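Local coordinates for protein ureidoglycolate hydrolase (Arabidopsis thaliana, PDB 4PXE) that hydrolyses (S)-ureidoglycolate to glyoxylate, ammonium and carbon dioxide with the help of two manganese ions per subunit, a late step of plant purine breakdown, at residues V248-P251 against Y252-D255; A266-K269 against H270-S274; L288-A292 against I293-P297; S324-T327 against I328-R332. One frame throughout, in Å; residues are numbered along the deposited sequence.

Overall arrangement
All four contacts are local ones inside the region involved in dimerization. Contacts 2 and 4 lie on two neighbouring helices, 256-272 and 311-332, and meet where His270 NE2 stands 2.7 Å from Ser324 OG; their centres are about 16 Å apart. Contact 1 is the loop leading into helix 256-272 and rests on contact 3, with Arg253 CZ 3.6 Å from Ile296 CD1. It also meets the end of contact 4, Asn254 CB against Arg332 O. Contact 3 alone holds glyoxylate, through Asn294, in a site whose other ligand-holding residues include Arg307 and Tyr377 of the second subunit. Contact 2 lies about 28 Å from contact 3, centre to centre.

Contact 1: residues V248-P251 against Y252-D255; sequences VLMP and YRND
The loop between strand 243-244 and helix 256-272 makes a tight 3-10 turn here, and Arg253 folds back over it to hold Val248. NE and NH2 of Arg253 both point at one atom, Val248 O, each at 2.9 Å, a side-on grip. The carbonyl oxygen lies almost exactly in the guanidinium plane; NH2 approaches in the carbonyl plane, whereas NE stands 41° out of it. One face of the same group carries Met250 SD, 3.7 Å from Arg253 CZ and offset toward the rim. Met250 gets its sulfur there by bending at both chi2 (-69°) and chi3 (-76°), while the arginine chain runs extended from CG to NE. Lower down, Val248 CG1 packs on Arg253 CG at 3.8 Å.

The turn is closed by two backbone bonds, Tyr252 N to Leu249 O at 3.0 Å and a longer one from Arg253 N to Met250 O. Leu249 CB touches the tyrosine ring at its edge, 3.9 Å from Tyr252 CD2, and Pro251 CB lies over one face. From the second subunit, Thr282 OG1 bonds to Arg253 NH1, and Val271 packs on Met250. Asp255 follows as the N-cap of the helix.

Were Arg253 an alanine, Val248 O would probably be left without its two donors and Thr282 of the second subunit without its mate. Arg253 is probably necessary for dimerization, as in related enzymes, and the geometry is consistent with this: one guanidinium ties the loop to itself and to the partner chain, its plane fixed by the paired bonds to a single oxygen.

Contact 2: residues A266-K269 against H270-S274; sequences AVEK and HVLES
With Lys269 CG trans to its own nitrogen and a bend at chi3 of 64°, the lysine chain runs beside His270 and Glu273, all pointing the same way. Its CE comes to 3.7 Å from His270 CE1, and its CG lies 3.5 Å from Glu273 OE2. The charged tip stops short of a salt bridge, Lys269 NZ being 5.1 Å from Glu273 OE2, so the lysine meets the glutamate through its methylenes.

His270 swings its ring back along the helix (chi1 -62°), bringing CD2 to 3.1 Å from Ala266 O. Glu273 OE1 then sits in the ring plane and accepts from His270 ND1 at 2.9 Å, an almost straight bond of 176°, although the donor stands well above the carboxylate plane. The other ring nitrogen, NE2, is hydrogen-bonded to Ser324, and Glu273 OE1 also forms a salt bridge with Lys320. Both ring nitrogens are thereby bonded, which should fix the ring's rotation, and the nearby lysine charges probably help to keep the glutamate ionised.

On another side Glu268 CG lies alongside Leu272 CD1 at 4.1 Å, while its carboxylate reaches Arg332 of the second subunit. Beneath these side chains run ordinary i to i+4 bonds, from His270 N to Ala266 O through to Glu273 N to Lys269 O. This is the region toward the C-terminal end of helix 256-272, with a His-carboxylate pair directed at helix 311-332 and the second subunit nearby.

Contact 3: residues L288-A292 against I293-P297; sequences LHPGA and INSIP. With GLV (glyoxylic acid), chain H.
Packing contacts begin where Leu288 and Pro297 meet across the hairpin, CD1 of the leucine 3.9 Å from CG of the proline. Farther along, Ala292 CB sits 3.9 Å from Ser295 CB. The ring of Pro290, which follows a cis peptide bond, presses a carbon against the serine's hydroxyl oxygen, with Pro290 CG 3.1 Å from Ser295 OG. On its other flank Pro290 CB lies over the centre of one face of the His289 ring, and Tyr98 of the second subunit meets that ring edge-to-face.

Backbone interactions close the loop. Ser295 N donates to Ala292 O at 3.2 Å, completing a type I turn through Ile293 and Asn294. Nearer the strands, Pro297 CA makes a CH...O contact with His289 O at 3.3 Å. A water sits inside the loop, accepting from Ala292 N; it lies 2.8 Å from Ser295 O, to which it can donate. Gly291 has a positive phi (74°), and a side chain there would crowd Leu288 O.

The ligand bond leaves from the turn's tip. Asn294 turns its amide between its own nitrogen and carbonyl carbon (chi1 52°), and ND2 donates to glyoxylate O2 at 2.9 Å with an angle of 161°. The same ND2 bonds to Glu138 of the second subunit, and the backbone O of Asn294 takes a bond from His402 there. The result is the end of the beta hairpin of strands 280-289 and 295-308, whose turn carries a substrate-binding asparagine into the manganese active site of the partner subunit.

Contact 4: residues S324-T327 against I328-R332; sequences SANT and IAKKR
Ile328 lays its CG1 branch back along the helix over the carbonyl of Ser324, with CG1 3.2 Å and CD1 3.4 Å from Ser324 O. Chi1 of -70° puts the branch there, beside the nitrogen that itself bonds to the same oxygen: Ile328 N to Ser324 O, 2.8 Å and nearly straight at 169°. The same side chain packs on Ala259 and Glu262 of helix 256-272. Trimming Ile328 back to an alanine is likely to open a gap against Ala259 and Glu262 and leave the two helices less closely joined.

Lys330 leans back in the same manner toward Asn326, its CG 3.4 Å from Asn326 O, and bends at chi4 (74°) to turn the ammonium back toward Asn326. One water joins the pair, accepting from Lys330 NZ at 3.0 Å and donating to both Asn326 OD1 and Asn326 O. The amide's other end, ND2, holds Gln322 O one turn earlier. On the buried side Ala329 CB lies 3.3 Å from Ala325 O, and both alanines face Leu336 of strand 335-344. Helix 311-332 here packs on helix 256-272 with one side and on strand 335-344 with another, its water-bridged lysine exposed.

Contact 1: residues V248-P251 against Y252-D255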
loop_
_atom_site.group_PDB
_atom_site.type_symbol
_atom_site.label_atom_id
_atom_site.label_comp_id
_atom_site.label_asym_id
_atom_site.label_seq_id
_atom_site.Cartn_x
_atom_site.Cartn_y
_atom_site.Cartn_z
ATOM N N VAL A 248 -21.622 -9.276 -0.581
ATOM C CA VAL A 248 -22.304 -8.174 0.091
ATOM C C VAL A 248 -22.933 -7.254 -0.951
ATOM O O VAL A 248 -22.232 -6.628 -1.753
ATOM C CB VAL A 248 -21.356 -7.367 0.993
ATOM C CG1 VAL A 248 -22.133 -6.255 1.689
ATOM C CG2 VAL A 248 -20.675 -8.288 2.011
ATOM N N LEU A 249 -24.261 -7.188 -0.960
ATOM C CA LEU A 249 -24.947 -6.400 -1.973
ATOM C C LEU A 249 -24.751 -4.910 -1.703
ATOM O O LEU A 249 -24.570 -4.490 -0.559
ATOM C CB LEU A 249 -26.428 -6.783 -2.030
ATOM C CG LEU A 249 -26.635 -8.279 -2.320
ATOM C CD1 LEU A 249 -28.120 -8.621 -2.479
ATOM C CD2 LEU A 249 -25.836 -8.752 -3.540
ATOM N N MET A 250 -24.789 -4.117 -2.769
ATOM C CA MET A 250 -24.438 -2.700 -2.674
ATOM C C MET A 250 -25.174 -1.884 -1.590
ATOM O O MET A 250 -24.535 -1.115 -0.883
ATOM C CB MET A 250 -24.535 -2.022 -4.050
ATOM C CG MET A 250 -23.702 -2.691 -5.145
ATOM S SD MET A 250 -21.910 -2.532 -4.953
ATOM C CE MET A 250 -21.680 -0.829 -5.468
ATOM N N PRO A 251 -26.502 -2.067 -1.431
ATOM C CA PRO A 251 -27.189 -1.269 -0.400
ATOM C C PRO A 251 -26.737 -1.520 1.041
ATOM O O PRO A 251 -27.069 -0.728 1.922
ATOM C CB PRO A 251 -28.652 -1.700 -0.543
ATOM C CG PRO A 251 -28.777 -2.175 -1.943
ATOM C CD PRO A 251 -27.460 -2.855 -2.228
ATOM N N TYR A 252 -26.005 -2.603 1.283
ATOM C CA TYR A 252 -25.615 -2.953 2.643
ATOM C C TYR A 252 -24.178 -2.584 2.978
ATOM O O TYR A 252 -23.700 -2.868 4.076
ATOM C CB TYR A 252 -25.852 -4.443 2.886
ATOM C CG TYR A 252 -27.279 -4.831 2.599
ATOM C CD1 TYR A 252 -28.283 -4.575 3.525
ATOM C CD2 TYR A 252 -27.631 -5.415 1.393
ATOM C CE1 TYR A 252 -29.597 -4.918 3.263
ATOM C CE2 TYR A 252 -28.944 -5.761 1.117
ATOM C CZ TYR A 252 -29.917 -5.506 2.055
ATOM O OH TYR A 252 -31.225 -5.852 1.785
ATOM N N ARG A 253 -23.502 -1.928 2.037
ATOM C CA ARG A 253 -22.093 -1.578 2.192
ATOM C C ARG A 253 -21.855 -0.260 2.919
ATOM O O ARG A 253 -22.735 0.601 2.988
ATOM C CB ARG A 253 -21.428 -1.523 0.816
ATOM C CG ARG A 253 -21.473 -2.864 0.105
ATOM C CD ARG A 253 -20.760 -2.812 -1.233
ATOM N NE ARG A 253 -20.705 -4.141 -1.827
ATOM C CZ ARG A 253 -19.793 -4.542 -2.704
ATOM N NH1 ARG A 253 -18.828 -3.717 -3.089
ATOM N NH2 ARG A 253 -19.835 -5.789 -3.173
ATOM N N ASN A 254 -20.651 -0.139 3.468
ATOM C CA ASN A 254 -20.126 1.126 3.962
ATOM C C ASN A 254 -18.628 1.138 3.647
ATOM O O ASN A 254 -17.768 0.918 4.501
ATOM C CB ASN A 254 -20.503 1.400 5.440
ATOM C CG ASN A 254 -19.937 0.385 6.428
ATOM O OD1 ASN A 254 -19.633 -0.763 6.085
ATOM N ND2 ASN A 254 -19.801 0.813 7.673
ATOM N N ASP A 255 -18.363 1.355 2.359
ATOM C CA ASP A 255 -17.055 1.134 1.746
ATOM C C ASP A 255 -16.082 2.253 2.120
ATOM O O ASP A 255 -16.247 3.393 1.684
ATOM C CB ASP A 255 -17.250 1.054 0.223
ATOM C CG ASP A 255 -15.999 0.623 -0.537
ATOM O OD1 ASP A 255 -14.874 1.034 -0.185
ATOM O OD2 ASP A 255 -16.160 -0.124 -1.528
HETATM O O HOH W 1 -24.617 1.622 1.329
#

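Contact 2: residues A266-K269 against H270-S274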
loop_
_atom_site.group_PDB
_atom_site.type_symbol
_atom_site.label_atom_id
_atom_site.label_comp_id
_atom_site.label_asym_id
_atom_site.label_seq_id
_atom_site.Cartn_x
_atom_site.Cartn_y
_atom_site.Cartn_z
ATOM N N ALA A 266 -12.638 16.015 -2.396
ATOM C CA ALA A 266 -13.030 17.202 -1.626
ATOM C C ALA A 266 -11.836 18.096 -1.311
ATOM O O ALA A 266 -11.956 19.323 -1.321
ATOM C CB ALA A 266 -13.774 16.822 -0.334
ATOM N N VAL A 267 -10.686 17.488 -1.023
ATOM C CA VAL A 267 -9.463 18.258 -0.794
ATOM C C VAL A 267 -9.193 19.155 -1.998
ATOM O O VAL A 267 -9.005 20.364 -1.844
ATOM C CB VAL A 267 -8.249 17.342 -0.529
ATOM C CG1 VAL A 267 -6.957 18.147 -0.566
ATOM C CG2 VAL A 267 -8.396 16.625 0.813
ATOM N N GLU A 268 -9.204 18.573 -3.194
ATOM C CA GLU A 268 -8.996 19.347 -4.411
ATOM C C GLU A 268 -10.013 20.479 -4.543
ATOM O O GLU A 268 -9.637 21.627 -4.833
ATOM C CB GLU A 268 -9.058 18.446 -5.645
ATOM C CG GLU A 268 -8.964 19.232 -6.949
ATOM C CD GLU A 268 -9.221 18.398 -8.188
ATOM O OE1 GLU A 268 -10.131 17.543 -8.178
ATOM O OE2 GLU A 268 -8.500 18.605 -9.192
ATOM N N LYS A 269 -11.284 20.161 -4.318
ATOM C CA LYS A 269 -12.357 21.149 -4.387
ATOM C C LYS A 269 -12.115 22.337 -3.457
ATOM O O LYS A 269 -12.221 23.498 -3.872
ATOM C CB LYS A 269 -13.697 20.490 -4.052
ATOM C CG LYS A 269 -14.885 21.444 -4.093
ATOM C CD LYS A 269 -16.205 20.730 -3.791
ATOM C CE LYS A 269 -16.232 20.183 -2.376
ATOM N NZ LYS A 269 -17.427 19.305 -2.138
ATOM N N HIS A 270 -11.783 22.057 -2.201
ATOM C CA HIS A 270 -11.628 23.132 -1.222
ATOM C C HIS A 270 -10.410 24.001 -1.530
ATOM O O HIS A 270 -10.428 25.218 -1.316
ATOM C CB HIS A 270 -11.569 22.588 0.207
ATOM C CG HIS A 270 -12.824 21.880 0.620
ATOM N ND1 HIS A 270 -14.079 22.376 0.339
ATOM C CD2 HIS A 270 -13.019 20.704 1.263
ATOM C CE1 HIS A 270 -14.994 21.536 0.793
ATOM N NE2 HIS A 270 -14.378 20.516 1.364
ATOM N N VAL A 271 -9.347 23.383 -2.032
ATOM C CA VAL A 271 -8.183 24.150 -2.476
ATOM C C VAL A 271 -8.588 25.130 -3.585
ATOM O O VAL A 271 -8.287 26.327 -3.510
ATOM C CB VAL A 271 -7.051 23.209 -2.980
ATOM C CG1 VAL A 271 -5.951 24.010 -3.696
ATOM C CG2 VAL A 271 -6.463 22.427 -1.824
ATOM N N LEU A 272 -9.284 24.634 -4.597
ATOM C CA LEU A 272 -9.721 25.467 -5.716
ATOM C C LEU A 272 -10.699 26.561 -5.275
ATOM O O LEU A 272 -10.759 27.627 -5.890
ATOM C CB LEU A 272 -10.312 24.602 -6.837
ATOM C CG LEU A 272 -9.345 23.600 -7.483
ATOM C CD1 LEU A 272 -10.039 22.797 -8.563
ATOM C CD2 LEU A 272 -8.123 24.310 -8.045
ATOM N N GLU A 273 -11.456 26.305 -4.210
ATOM C CA GLU A 273 -12.392 27.297 -3.671
ATOM C C GLU A 273 -11.706 28.528 -3.075
ATOM O O GLU A 273 -12.365 29.546 -2.833
ATOM C CB GLU A 273 -13.305 26.670 -2.607
ATOM C CG GLU A 273 -14.400 25.779 -3.171
ATOM C CD GLU A 273 -15.090 24.937 -2.101
ATOM O OE1 GLU A 273 -14.639 24.936 -0.934
ATOM O OE2 GLU A 273 -16.091 24.266 -2.440
ATOM N N SER A 274 -10.401 28.450 -2.820
ATOM C CA SER A 274 -9.703 29.578 -2.200
ATOM C C SER A 274 -9.611 30.755 -3.170
ATOM O O SER A 274 -9.437 31.901 -2.748
ATOM C CB SER A 274 -8.287 29.189 -1.777
ATOM O OG SER A 274 -7.405 29.337 -2.880
#

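Contact 3: residues L288-A292 against I293-P297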
loop_
_atom_site.group_PDB
_atom_site.type_symbol
_atom_site.label_atom_id
_atom_site.label_comp_id
_atom_site.label_asym_id
_atom_site.label_seq_id
_atom_site.Cartn_x
_atom_site.Cartn_y
_atom_site.Cartn_z
ATOM N N LEU A 288 -5.591 1.229 1.429
ATOM C CA LEU A 288 -6.768 0.426 1.756
ATOM C C LEU A 288 -6.391 -0.828 2.533
ATOM O O LEU A 288 -5.364 -1.459 2.275
ATOM C CB LEU A 288 -7.518 0.029 0.490
ATOM C CG LEU A 288 -7.924 1.136 -0.487
ATOM C CD1 LEU A 288 -8.636 0.562 -1.711
ATOM C CD2 LEU A 288 -8.784 2.189 0.234
ATOM N N HIS A 289 -7.245 -1.187 3.487
ATOM C CA HIS A 289 -7.115 -2.430 4.230
ATOM C C HIS A 289 -8.425 -3.192 4.095
ATOM O O HIS A 289 -9.498 -2.607 4.232
ATOM C CB HIS A 289 -6.847 -2.135 5.709
ATOM C CG HIS A 289 -6.957 -3.339 6.595
ATOM N ND1 HIS A 289 -5.901 -4.196 6.825
ATOM C CD2 HIS A 289 -8.003 -3.833 7.303
ATOM C CE1 HIS A 289 -6.290 -5.162 7.639
ATOM N NE2 HIS A 289 -7.563 -4.969 7.937
ATOM N N PRO A 290 -8.350 -4.513 3.850
ATOM C CA PRO A 290 -7.132 -5.340 3.820
ATOM C C PRO A 290 -6.313 -5.281 2.527
ATOM O O PRO A 290 -5.207 -5.834 2.493
ATOM C CB PRO A 290 -7.677 -6.762 4.029
ATOM C CG PRO A 290 -9.032 -6.706 3.505
ATOM C CD PRO A 290 -9.573 -5.332 3.798
ATOM N N GLY A 291 -6.825 -4.620 1.493
ATOM C CA GLY A 291 -6.083 -4.504 0.248
ATOM C C GLY A 291 -6.053 -5.791 -0.552
ATOM O O GLY A 291 -4.999 -6.220 -1.029
ATOM N N ALA A 292 -7.215 -6.416 -0.685
ATOM C CA ALA A 292 -7.350 -7.596 -1.526
ATOM C C ALA A 292 -8.453 -7.317 -2.533
ATOM O O ALA A 292 -9.419 -6.621 -2.219
ATOM C CB ALA A 292 -7.686 -8.813 -0.691
ATOM N N ILE A 293 -8.312 -7.866 -3.735
ATOM C CA ILE A 293 -9.217 -7.535 -4.830
ATOM C C ILE A 293 -10.667 -7.918 -4.509
ATOM O O ILE A 293 -11.600 -7.231 -4.930
ATOM C CB ILE A 293 -8.758 -8.168 -6.163
ATOM C CG1 ILE A 293 -9.522 -7.558 -7.341
ATOM C CG2 ILE A 293 -8.885 -9.696 -6.121
ATOM C CD1 ILE A 293 -9.016 -8.036 -8.691
ATOM N N ASN A 294 -10.838 -8.983 -3.727
ATOM C CA ASN A 294 -12.164 -9.521 -3.427
ATOM C C ASN A 294 -12.616 -9.296 -1.979
ATOM O O ASN A 294 -13.481 -10.015 -1.456
ATOM C CB ASN A 294 -12.273 -10.997 -3.852
ATOM C CG ASN A 294 -11.151 -11.881 -3.296
ATOM O OD1 ASN A 294 -10.125 -11.408 -2.814
ATOM N ND2 ASN A 294 -11.355 -13.197 -3.391
ATOM N N SER A 295 -12.046 -8.266 -1.357
ATOM C CA SER A 295 -12.377 -7.878 0.007
ATOM C C SER A 295 -12.734 -6.388 0.031
ATOM O O SER A 295 -11.935 -5.552 -0.381
ATOM C CB SER A 295 -11.182 -8.165 0.914
ATOM O OG SER A 295 -11.537 -8.054 2.278
ATOM N N ILE A 296 -13.935 -6.050 0.492
ATOM C CA ILE A 296 -14.357 -4.647 0.510
ATOM C C ILE A 296 -13.548 -3.927 1.574
ATOM O O ILE A 296 -13.472 -4.398 2.700
ATOM C CB ILE A 296 -15.844 -4.504 0.862
ATOM C CG1 ILE A 296 -16.721 -5.305 -0.101
ATOM C CG2 ILE A 296 -16.255 -3.028 0.844
ATOM C CD1 ILE A 296 -18.176 -5.448 0.381
ATOM N N PRO A 297 -12.930 -2.786 1.225
ATOM C CA PRO A 297 -12.088 -2.133 2.236
ATOM C C PRO A 297 -12.845 -1.797 3.521
ATOM O O PRO A 297 -13.889 -1.143 3.463
ATOM C CB PRO A 297 -11.632 -0.844 1.535
ATOM C CG PRO A 297 -11.658 -1.182 0.077
ATOM C CD PRO A 297 -12.840 -2.130 -0.093
HETATM C C1 GLV H . -13.552 -16.116 -3.849
HETATM O O1 GLV H . -14.114 -17.394 -3.902
HETATM C C2 GLV H . -14.512 -15.025 -4.192
HETATM O O2 GLV H . -14.117 -13.831 -4.120
HETATM O O3 GLV H . -15.691 -15.305 -4.556
HETATM O O HOH W 2 -9.447 -4.400 0.234
#

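Contact 4: residues S324-T327 against I328-R332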
loop_
_atom_site.group_PDB
_atom_site.type_symbol
_atom_site.label_atom_id
_atom_site.label_comp_id
_atom_site.label_asym_id
_atom_site.label_seq_id
_atom_site.Cartn_x
_atom_site.Cartn_y
_atom_site.Cartn_z
ATOM N N SER A 324 -15.907 18.224 5.447
ATOM C CA SER A 324 -16.165 17.215 4.426
ATOM C C SER A 324 -15.943 15.791 4.919
ATOM O O SER A 324 -16.710 14.896 4.564
ATOM C CB SER A 324 -15.322 17.475 3.171
ATOM O OG SER A 324 -15.846 18.576 2.448
ATOM N N ALA A 325 -14.910 15.581 5.729
ATOM C CA ALA A 325 -14.641 14.250 6.267
ATOM C C ALA A 325 -15.833 13.769 7.085
ATOM O O ALA A 325 -16.232 12.609 6.998
ATOM C CB ALA A 325 -13.381 14.243 7.102
ATOM N N ASN A 326 -16.415 14.674 7.862
ATOM C CA ASN A 326 -17.589 14.330 8.657
ATOM C C ASN A 326 -18.841 14.101 7.819
ATOM O O ASN A 326 -19.598 13.158 8.064
ATOM C CB ASN A 326 -17.825 15.390 9.739
ATOM C CG ASN A 326 -16.914 15.194 10.937
ATOM O OD1 ASN A 326 -17.138 14.309 11.763
ATOM N ND2 ASN A 326 -15.882 16.020 11.041
ATOM N N THR A 327 -19.052 14.932 6.806
ATOM C CA THR A 327 -20.188 14.778 5.912
ATOM C C THR A 327 -20.107 13.454 5.148
ATOM O O THR A 327 -21.086 12.723 5.043
ATOM C CB THR A 327 -20.270 15.952 4.919
ATOM O OG1 THR A 327 -20.493 17.163 5.649
ATOM C CG2 THR A 327 -21.406 15.750 3.935
ATOM N N ILE A 328 -18.922 13.158 4.623
ATOM C CA ILE A 328 -18.691 11.908 3.906
ATOM C C ILE A 328 -18.879 10.698 4.820
ATOM O O ILE A 328 -19.509 9.717 4.421
ATOM C CB ILE A 328 -17.277 11.907 3.282
ATOM C CG1 ILE A 328 -17.231 12.916 2.138
ATOM C CG2 ILE A 328 -16.893 10.509 2.780
ATOM C CD1 ILE A 328 -15.819 13.311 1.723
ATOM N N ALA A 329 -18.349 10.763 6.039
ATOM C CA ALA A 329 -18.504 9.649 6.979
ATOM C C ALA A 329 -19.981 9.356 7.248
ATOM O O ALA A 329 -20.409 8.200 7.228
ATOM C CB ALA A 329 -17.761 9.916 8.274
ATOM N N LYS A 330 -20.768 10.405 7.468
ATOM C CA LYS A 330 -22.199 10.234 7.714
ATOM C C LYS A 330 -22.928 9.656 6.502
ATOM O O LYS A 330 -23.759 8.756 6.644
ATOM C CB LYS A 330 -22.833 11.563 8.139
ATOM C CG LYS A 330 -22.412 12.042 9.524
ATOM C CD LYS A 330 -23.250 13.246 9.961
ATOM C CE LYS A 330 -22.911 13.704 11.375
ATOM N NZ LYS A 330 -21.606 14.423 11.452
ATOM N N LYS A 331 -22.624 10.164 5.311
ATOM C CA LYS A 331 -23.289 9.712 4.097
ATOM C C LYS A 331 -22.925 8.265 3.750
ATOM O O LYS A 331 -23.781 7.475 3.342
ATOM C CB LYS A 331 -22.973 10.646 2.922
ATOM C CG LYS A 331 -23.591 10.177 1.616
ATOM C CD LYS A 331 -23.687 11.288 0.591
ATOM C CE LYS A 331 -24.526 10.842 -0.597
ATOM N NZ LYS A 331 -25.804 10.207 -0.150
ATOM N N ARG A 332 -21.651 7.923 3.918
ATOM C CA ARG A 332 -21.187 6.572 3.617
ATOM C C ARG A 332 -21.496 5.585 4.734
ATOM O O ARG A 332 -21.345 4.376 4.555
ATOM C CB ARG A 332 -19.680 6.585 3.354
ATOM C CG ARG A 332 -19.302 7.137 1.992
ATOM C CD ARG A 332 -19.489 6.085 0.914
ATOM N NE ARG A 332 -19.418 6.675 -0.420
ATOM C CZ ARG A 332 -19.802 6.051 -1.522
ATOM N NH1 ARG A 332 -20.298 4.820 -1.440
ATOM N NH2 ARG A 332 -19.721 6.658 -2.692
HETATM O O HOH W 3 -19.401 12.380 11.142
#